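Local coordinates for protein ribonucleoside triphosphate reductase (Lactobacillus leichmannii, PDB 1L1L) that catalyses the adenosylcobalamin-dependent reduction of ribonucleoside triphosphates to 2'-deoxyribonucleotides as a monomeric, allosterically regulated class II ribonucleotide reductase, at residues W480-K494 and K506-V518. Numbering follows the deposited sequence.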
loop_
_atom_site.group_PDB
_atom_site.type_symbol
_atom_site.label_atom_id
_atom_site.label_comp_id
_atom_site.label_asym_id
_atom_site.label_seq_id
_atom_site.Cartn_x
_atom_site.Cartn_y
_atom_site.Cartn_z
ATOM N N TRP A 480 -0.029 21.250 -8.597
ATOM C CA TRP A 480 -0.866 21.477 -9.766
ATOM C C TRP A 480 -1.863 22.616 -9.587
ATOM O O TRP A 480 -2.035 23.431 -10.495
ATOM C CB TRP A 480 -1.610 20.191 -10.122
ATOM C CG TRP A 480 -2.457 20.287 -11.355
ATOM C CD1 TRP A 480 -2.056 20.705 -12.596
ATOM C CD2 TRP A 480 -3.828 19.883 -11.492
ATOM N NE1 TRP A 480 -3.090 20.580 -13.495
ATOM C CE2 TRP A 480 -4.187 20.078 -12.845
ATOM C CE3 TRP A 480 -4.787 19.374 -10.604
ATOM C CZ2 TRP A 480 -5.468 19.779 -13.334
ATOM C CZ3 TRP A 480 -6.061 19.077 -11.092
ATOM C CH2 TRP A 480 -6.386 19.281 -12.446
ATOM N N LEU A 481 -2.512 22.672 -8.425
ATOM C CA LEU A 481 -3.501 23.713 -8.147
ATOM C C LEU A 481 -2.901 25.086 -7.838
ATOM O O LEU A 481 -3.381 26.101 -8.335
ATOM C CB LEU A 481 -4.407 23.290 -6.984
ATOM C CG LEU A 481 -5.220 22.001 -7.164
ATOM C CD1 LEU A 481 -6.037 21.737 -5.902
ATOM C CD2 LEU A 481 -6.128 22.120 -8.371
ATOM N N LEU A 482 -1.858 25.120 -7.017
ATOM C CA LEU A 482 -1.232 26.387 -6.649
ATOM C C LEU A 482 -0.704 27.098 -7.888
ATOM O O LEU A 482 -0.854 28.313 -8.047
ATOM C CB LEU A 482 -0.085 26.149 -5.664
ATOM C CG LEU A 482 0.666 27.392 -5.165
ATOM C CD1 LEU A 482 -0.302 28.334 -4.465
ATOM C CD2 LEU A 482 1.780 26.969 -4.212
ATOM N N THR A 483 -0.089 26.320 -8.766
ATOM C CA THR A 483 0.477 26.849 -9.992
ATOM C C THR A 483 -0.639 27.331 -10.901
ATOM O O THR A 483 -0.745 28.519 -11.207
ATOM C CB THR A 483 1.287 25.761 -10.718
ATOM O OG1 THR A 483 2.336 25.309 -9.855
ATOM C CG2 THR A 483 1.901 26.302 -12.012
ATOM N N ARG A 484 -1.492 26.393 -11.297
ATOM C CA ARG A 484 -2.591 26.677 -12.202
ATOM C C ARG A 484 -3.684 27.623 -11.690
ATOM O O ARG A 484 -4.397 28.229 -12.491
ATOM C CB ARG A 484 -3.206 25.357 -12.656
ATOM C CG ARG A 484 -3.781 25.404 -14.047
ATOM C CD ARG A 484 -3.976 24.006 -14.603
ATOM N NE ARG A 484 -4.600 24.029 -15.924
ATOM C CZ ARG A 484 -5.041 22.948 -16.560
ATOM N NH1 ARG A 484 -4.923 21.754 -15.994
ATOM N NH2 ARG A 484 -5.616 23.061 -17.749
ATOM N N LEU A 485 -3.813 27.773 -10.375
ATOM C CA LEU A 485 -4.844 28.649 -9.819
ATOM C C LEU A 485 -4.287 29.897 -9.137
ATOM O O LEU A 485 -4.963 30.928 -9.053
ATOM C CB LEU A 485 -5.702 27.886 -8.802
ATOM C CG LEU A 485 -6.521 26.668 -9.234
ATOM C CD1 LEU A 485 -7.197 26.068 -8.002
ATOM C CD2 LEU A 485 -7.560 27.067 -10.267
ATOM N N GLY A 486 -3.058 29.798 -8.644
ATOM C CA GLY A 486 -2.450 30.915 -7.956
ATOM C C GLY A 486 -2.769 30.873 -6.476
ATOM O O GLY A 486 -2.184 31.609 -5.684
ATOM N N ASN A 487 -3.702 30.003 -6.096
ATOM C CA ASN A 487 -4.103 29.871 -4.699
ATOM C C ASN A 487 -4.543 28.440 -4.395
ATOM O O ASN A 487 -4.600 27.600 -5.286
ATOM C CB ASN A 487 -5.258 30.828 -4.391
ATOM C CG ASN A 487 -6.439 30.631 -5.327
ATOM O OD1 ASN A 487 -6.379 30.992 -6.503
ATOM N ND2 ASN A 487 -7.513 30.042 -4.812
ATOM N N ARG A 488 -4.866 28.179 -3.133
ATOM C CA ARG A 488 -5.297 26.849 -2.716
ATOM C C ARG A 488 -6.791 26.641 -2.959
ATOM O O ARG A 488 -7.589 27.572 -2.786
ATOM C CB ARG A 488 -4.954 26.643 -1.240
ATOM C CG ARG A 488 -3.465 26.812 -0.955
ATOM C CD ARG A 488 -3.114 26.360 0.443
ATOM N NE ARG A 488 -3.837 27.115 1.459
ATOM C CZ ARG A 488 -3.569 28.371 1.793
ATOM N NH1 ARG A 488 -2.585 29.028 1.190
ATOM N NH2 ARG A 488 -4.282 28.965 2.737
ATOM N N VAL A 489 -7.160 25.423 -3.356
ATOM C CA VAL A 489 -8.553 25.083 -3.648
ATOM C C VAL A 489 -9.532 25.707 -2.658
ATOM O O VAL A 489 -10.647 26.070 -3.027
ATOM C CB VAL A 489 -8.768 23.546 -3.692
ATOM C CG1 VAL A 489 -8.681 22.947 -2.287
ATOM C CG2 VAL A 489 -10.108 23.240 -4.329
ATOM N N VAL A 490 -9.121 25.832 -1.400
ATOM C CA VAL A 490 -9.978 26.452 -0.398
ATOM C C VAL A 490 -9.576 27.928 -0.300
ATOM O O VAL A 490 -8.547 28.267 0.286
ATOM C CB VAL A 490 -9.822 25.775 0.986
ATOM C CG1 VAL A 490 -10.750 26.431 1.999
ATOM C CG2 VAL A 490 -10.137 24.294 0.877
ATOM N N THR A 491 -10.400 28.798 -0.878
ATOM C CA THR A 491 -10.144 30.237 -0.888
ATOM C C THR A 491 -10.597 30.958 0.379
ATOM O O THR A 491 -10.215 32.109 0.622
ATOM C CB THR A 491 -10.819 30.892 -2.105
ATOM O OG1 THR A 491 -12.237 30.670 -2.054
ATOM C CG2 THR A 491 -10.271 30.293 -3.386
ATOM N N GLY A 492 -11.409 30.281 1.184
ATOM C CA GLY A 492 -11.893 30.870 2.422
ATOM C C GLY A 492 -13.083 30.124 3.001
ATOM O O GLY A 492 -13.462 29.057 2.509
ATOM N N PHE A 493 -13.675 30.682 4.052
ATOM C CA PHE A 493 -14.827 30.061 4.692
ATOM C C PHE A 493 -15.976 31.044 4.888
ATOM O O PHE A 493 -15.759 32.220 5.193
ATOM C CB PHE A 493 -14.440 29.479 6.060
ATOM C CG PHE A 493 -13.469 28.332 5.989
ATOM C CD1 PHE A 493 -12.122 28.554 5.720
ATOM C CD2 PHE A 493 -13.905 27.023 6.187
ATOM C CE1 PHE A 493 -11.225 27.492 5.651
ATOM C CE2 PHE A 493 -13.012 25.953 6.119
ATOM C CZ PHE A 493 -11.674 26.185 5.852
ATOM N N LYS A 494 -17.200 30.557 4.718
ATOM C CA LYS A 494 -18.389 31.385 4.912
ATOM C C LYS A 494 -19.245 30.748 6.008
ATOM O O LYS A 494 -19.147 29.545 6.251
ATOM C CB LYS A 494 -19.194 31.492 3.610
ATOM C CG LYS A 494 -19.907 30.223 3.191
ATOM C CD LYS A 494 -20.772 30.462 1.958
ATOM C CE LYS A 494 -21.518 29.194 1.544
ATOM N NZ LYS A 494 -22.308 29.377 0.283
ATOM N N LYS A 506 -18.452 26.695 10.031
ATOM C CA LYS A 506 -17.704 27.372 8.985
ATOM C C LYS A 506 -17.563 26.413 7.815
ATOM O O LYS A 506 -16.944 25.362 7.939
ATOM C CB LYS A 506 -16.321 27.767 9.497
ATOM C CG LYS A 506 -16.333 28.861 10.552
ATOM C CD LYS A 506 -16.753 30.178 9.934
ATOM C CE LYS A 506 -16.535 31.337 10.886
ATOM N NZ LYS A 506 -16.632 32.629 10.148
ATOM N N VAL A 507 -18.153 26.765 6.682
ATOM C CA VAL A 507 -18.059 25.926 5.499
ATOM C C VAL A 507 -17.022 26.540 4.563
ATOM O O VAL A 507 -16.861 27.763 4.508
ATOM C CB VAL A 507 -19.419 25.815 4.781
ATOM C CG1 VAL A 507 -19.261 25.073 3.463
ATOM C CG2 VAL A 507 -20.405 25.083 5.672
ATOM N N PRO A 508 -16.293 25.694 3.822
ATOM C CA PRO A 508 -15.267 26.171 2.897
ATOM C C PRO A 508 -15.813 26.703 1.579
ATOM O O PRO A 508 -16.871 26.281 1.116
ATOM C CB PRO A 508 -14.411 24.930 2.685
ATOM C CG PRO A 508 -15.448 23.834 2.696
ATOM C CD PRO A 508 -16.274 24.218 3.907
ATOM N N VAL A 509 -15.081 27.639 0.985
ATOM C CA VAL A 509 -15.442 28.197 -0.315
ATOM C C VAL A 509 -14.357 27.682 -1.251
ATOM O O VAL A 509 -13.172 27.973 -1.069
ATOM C CB VAL A 509 -15.423 29.739 -0.310
ATOM C CG1 VAL A 509 -15.887 30.269 -1.660
ATOM C CG2 VAL A 509 -16.312 30.264 0.794
ATOM N N TYR A 510 -14.763 26.896 -2.239
ATOM C CA TYR A 510 -13.822 26.320 -3.183
ATOM C C TYR A 510 -13.670 27.157 -4.434
ATOM O O TYR A 510 -14.619 27.809 -4.884
ATOM C CB TYR A 510 -14.275 24.928 -3.608
ATOM C CG TYR A 510 -14.361 23.931 -2.488
ATOM C CD1 TYR A 510 -13.246 23.635 -1.700
ATOM C CD2 TYR A 510 -15.559 23.261 -2.225
ATOM C CE1 TYR A 510 -13.325 22.684 -0.675
ATOM C CE2 TYR A 510 -15.649 22.320 -1.213
ATOM C CZ TYR A 510 -14.531 22.033 -0.442
ATOM O OH TYR A 510 -14.623 21.082 0.544
ATOM N N ASP A 511 -12.471 27.113 -5.003
ATOM C CA ASP A 511 -12.184 27.832 -6.222
ATOM C C ASP A 511 -12.903 27.030 -7.305
ATOM O O ASP A 511 -12.474 25.935 -7.659
ATOM C CB ASP A 511 -10.677 27.851 -6.472
ATOM C CG ASP A 511 -10.278 28.867 -7.514
ATOM O OD1 ASP A 511 -10.754 28.753 -8.668
ATOM O OD2 ASP A 511 -9.492 29.778 -7.173
ATOM N N LYS A 512 -14.006 27.577 -7.807
ATOM C CA LYS A 512 -14.820 26.918 -8.826
ATOM C C LYS A 512 -14.050 26.463 -10.065
ATOM O O LYS A 512 -14.528 25.609 -10.820
ATOM C CB LYS A 512 -15.980 27.841 -9.227
ATOM C CG LYS A 512 -16.874 28.236 -8.048
ATOM C CD LYS A 512 -18.088 29.080 -8.464
ATOM C CE LYS A 512 -17.715 30.507 -8.879
ATOM N NZ LYS A 512 -16.990 30.588 -10.190
ATOM N N ARG A 513 -12.866 27.033 -10.280
ATOM C CA ARG A 513 -12.041 26.642 -11.419
ATOM C C ARG A 513 -11.581 25.199 -11.187
ATOM O O ARG A 513 -11.566 24.381 -12.106
ATOM C CB ARG A 513 -10.813 27.566 -11.538
ATOM C CG ARG A 513 -11.116 29.005 -11.991
ATOM C CD ARG A 513 -9.863 29.889 -11.936
ATOM N NE ARG A 513 -9.414 30.115 -10.563
ATOM C CZ ARG A 513 -8.255 30.672 -10.217
ATOM N NH1 ARG A 513 -7.398 31.076 -11.142
ATOM N NH2 ARG A 513 -7.948 30.826 -8.933
ATOM N N ALA A 514 -11.226 24.891 -9.940
ATOM C CA ALA A 514 -10.754 23.547 -9.579
ATOM C C ALA A 514 -11.775 22.451 -9.874
ATOM O O ALA A 514 -11.423 21.355 -10.310
ATOM C CB ALA A 514 -10.371 23.513 -8.110
ATOM N N ILE A 515 -13.045 22.749 -9.633
ATOM C CA ILE A 515 -14.112 21.788 -9.881
ATOM C C ILE A 515 -14.118 21.325 -11.335
ATOM O O ILE A 515 -14.179 20.125 -11.627
ATOM C CB ILE A 515 -15.483 22.403 -9.551
ATOM C CG1 ILE A 515 -15.562 22.717 -8.056
ATOM C CG2 ILE A 515 -16.594 21.460 -9.966
ATOM C CD1 ILE A 515 -16.821 23.450 -7.651
ATOM N N LYS A 516 -14.051 22.283 -12.251
ATOM C CA LYS A 516 -14.066 21.959 -13.669
ATOM C C LYS A 516 -12.871 21.119 -14.105
ATOM O O LYS A 516 -13.035 20.115 -14.794
ATOM C CB LYS A 516 -14.123 23.237 -14.515
ATOM C CG LYS A 516 -14.374 22.955 -15.986
ATOM C CD LYS A 516 -15.661 22.147 -16.147
ATOM C CE LYS A 516 -15.842 21.644 -17.569
ATOM N NZ LYS A 516 -17.073 20.807 -17.689
ATOM N N MET A 517 -11.668 21.526 -13.713
ATOM C CA MET A 517 -10.492 20.772 -14.107
ATOM C C MET A 517 -10.479 19.335 -13.580
ATOM O O MET A 517 -10.103 18.420 -14.311
ATOM C CB MET A 517 -9.200 21.524 -13.736
ATOM C CG MET A 517 -9.201 22.299 -12.431
ATOM S SD MET A 517 -8.042 23.734 -12.481
ATOM C CE MET A 517 -6.460 22.936 -12.361
ATOM N N VAL A 518 -10.909 19.110 -12.339
ATOM C CA VAL A 518 -10.907 17.735 -11.834
ATOM C C VAL A 518 -12.085 16.954 -12.402
ATOM O O VAL A 518 -11.966 15.762 -12.679
ATOM C CB VAL A 518 -10.929 17.664 -10.281
ATOM C CG1 VAL A 518 -9.730 18.412 -9.713
ATOM C CG2 VAL A 518 -12.228 18.215 -9.742
HETATM O O HOH W 1 -13.565 31.062 -4.901
HETATM O O HOH W 2 -14.895 33.189 7.619
#
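Arg-513, in the first turn of helix 512-536, reaches across to Leu-485 at the end of helix 477-485. Arg-513 CB lies 3.5 Å from Leu-485 CD2. Arg-513 CD also lies against Leu-485 CD2. The chain bends at chi3 (-68°), which brings NE and NH2 side-on to the carboxylate of Asp-511. Arg-513 NE bonds Asp-511 OD1, and Arg-513 NH2 forms a salt bridge with Asp-511 OD2 at 2.6 Å. Leu-485 CD2 sits over one face of the guanidinium, near its rim. At the tip, Arg-513 NH2 also donates to Leu-485 O at 3.0 Å, from outside the carbonyl plane. NH1 adds a weak bond to the same oxygen. Asn-487 OD1 lies at the guanidinium edge and takes a weak bond from NH2.

Asp-511 is the N-cap of helix 512-536, and its OD1 accepts from Arg-513 N. Asp-511 OD2 takes a second bond, from Asn-487 ND2 at 3.1 Å, on the anti lone pair. Each carboxylate oxygen thus holds two donors, which would probably stabilise the charged form.

Helix 477-485 is joined to helix 512-536 by an antiparallel beta hairpin, strands 490-497 and 504-510. Lys-494 and Val-507 are a hydrogen-bonded pair, with Lys-494 N 2.8 Å from Val-507 O. Phe-493 CE2 packs on Pro-508 CB. Helix 628-641 lies against Pro-508 and Ala-514.

Met-517 fits as a knob among Trp-480, Leu-481, Arg-484 and Leu-485. Met-517 CE stands over the Trp-480 six-membered ring, 3.6 Å from the centroid, a CH-pi contact. Met-517 CE also lies 3.5 Å from Arg-484 CD. The Arg-484 guanidinium itself pairs with Glu-430.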